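Heavy-metal chelation domain-containing protein (Pyrococcus horikoshii, PDB 3NPG) is of unknown function but probably takes part in binding heavy metals. Local coordinates at residues A[47-51]-A[173-177]. Sequence-based numbering, arbitrary orientation.
Sequences VAMTL and SCIVN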
# COMPACT_ATOMS: atom_id res chain seq x y z
N VAL A 47 18.02 -8.37 17.20
CA VAL A 47 17.16 -8.24 16.03
C VAL A 47 16.29 -7.00 16.10
O VAL A 47 16.01 -6.50 17.19
CB VAL A 47 16.31 -9.52 15.75
CG1 VAL A 47 17.20 -10.70 15.37
CG2 VAL A 47 15.43 -9.87 16.94
N ALA A 48 15.87 -6.48 14.94
CA ALA A 48 14.95 -5.35 14.84
C ALA A 48 14.09 -5.54 13.61
O ALA A 48 14.62 -5.77 12.52
CB ALA A 48 15.72 -4.05 14.74
N MSE A 49 12.75 -5.54 13.80
CA MSE A 49 11.81 -5.79 12.70
C MSE A 49 12.01 -4.85 11.52
O MSE A 49 12.02 -3.63 11.68
CB MSE A 49 10.36 -5.73 13.19
CG MSE A 49 9.36 -6.11 12.13
SE MSE A 49 7.55 -5.94 12.73
CE MSE A 49 7.25 -7.78 13.24
N THR A 50 12.15 -5.42 10.32
CA THR A 50 12.27 -4.66 9.09
C THR A 50 10.90 -4.24 8.63
O THR A 50 9.98 -5.07 8.60
CB THR A 50 13.01 -5.49 8.02
OG1 THR A 50 14.26 -5.94 8.56
CG2 THR A 50 13.26 -4.71 6.75
N LEU A 51 10.72 -2.94 8.35
CA LEU A 51 9.45 -2.40 7.89
C LEU A 51 9.60 -1.92 6.45
O LEU A 51 9.95 -0.75 6.21
CB LEU A 51 8.99 -1.25 8.82
CG LEU A 51 8.92 -1.58 10.32
CD1 LEU A 51 8.82 -0.32 11.13
CD2 LEU A 51 7.76 -2.51 10.63
N SER A 173 8.08 -2.72 17.32
CA SER A 173 8.43 -2.06 16.06
C SER A 173 8.22 -0.55 16.15
O SER A 173 8.66 0.18 15.27
CB SER A 173 7.62 -2.65 14.91
OG SER A 173 6.23 -2.44 15.09
N CYS A 174 7.57 -0.07 17.24
CA CYS A 174 7.38 1.37 17.47
C CYS A 174 8.73 2.04 17.79
O CYS A 174 8.85 3.26 17.72
CB CYS A 174 6.35 1.62 18.56
SG CYS A 174 6.83 1.02 20.20
N ILE A 175 9.76 1.22 18.08
CA ILE A 175 11.12 1.69 18.34
C ILE A 175 11.83 2.03 17.00
O ILE A 175 12.47 3.08 16.89
CB ILE A 175 11.91 0.65 19.18
CG1 ILE A 175 11.23 0.42 20.56
CG2 ILE A 175 13.38 1.08 19.35
CD1 ILE A 175 11.77 -0.81 21.36
N VAL A 176 11.65 1.17 15.97
CA VAL A 176 12.28 1.39 14.66
C VAL A 176 11.61 2.49 13.81
O VAL A 176 12.30 3.20 13.09
CB VAL A 176 12.52 0.07 13.85
CG1 VAL A 176 13.76 -0.66 14.35
CG2 VAL A 176 11.31 -0.84 13.89
N ASN A 177 10.26 2.65 13.92
CA ASN A 177 9.54 3.65 13.11
C ASN A 177 9.44 5.07 13.76
O ASN A 177 9.10 6.03 13.08
CB ASN A 177 8.15 3.13 12.68
CG ASN A 177 7.21 2.81 13.81
OD1 ASN A 177 7.32 3.35 14.92
ND2 ASN A 177 6.22 1.98 13.54
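V176 reaches across to 47-51 with both of its methyl groups, and each finds a different partner. CG1 lies 3.9 Å from CB of A48, the small side chain near the end of strand 43-49. CG2 sits 3.8 Å from CD1 of L51 and also rests 3.6 Å from the backbone O of M49, a van der Waals contact with the peptide after the strand's last residue. L51 completes the apolar patch from the loop side. Its CG is anti to its own carbonyl carbon (chi1 -54°), and the branch reaches the short helix, where CD1 fits between V176 and N177, 3.8 Å from CB of N177. The other methyl, CD2, comes within 4.3 Å of CB of S173.

At the partly exposed margin, M49, a selenomethionine, runs out extended through chi1 and chi2, which carries SE to 3.9 Å from CB of S173; the bend at chi3 (-96°) then turns only the terminal CE. An acetate ion, probably from the crystallisation liquor, lies close to the M49 side chain.

S173 O accepts the N177 amide at 3.2 Å and, weakly, that of V176, closing the turn that presents V176 to the strand. The S173 hydroxyl bonds to that of S171, and OD1 of N177 pairs with T179. Other backbone groups bridge the two family regions: V176 O bonds R82, while M49 N and V47 N bond T199 and Q201.

The contact joins strand 43-49, outermost within this chain in a three-stranded antiparallel sheet, to the short helix directly after strand 167-171 of the larger, Rossmann-like mixed sheet. Helix 79-96 packs against both partners, with V86 touching A48 as well as V176. N177 O is hydrogen-bonded to T156 OG1 of a neighbouring subunit, so a subunit interface lies beside this buried contact.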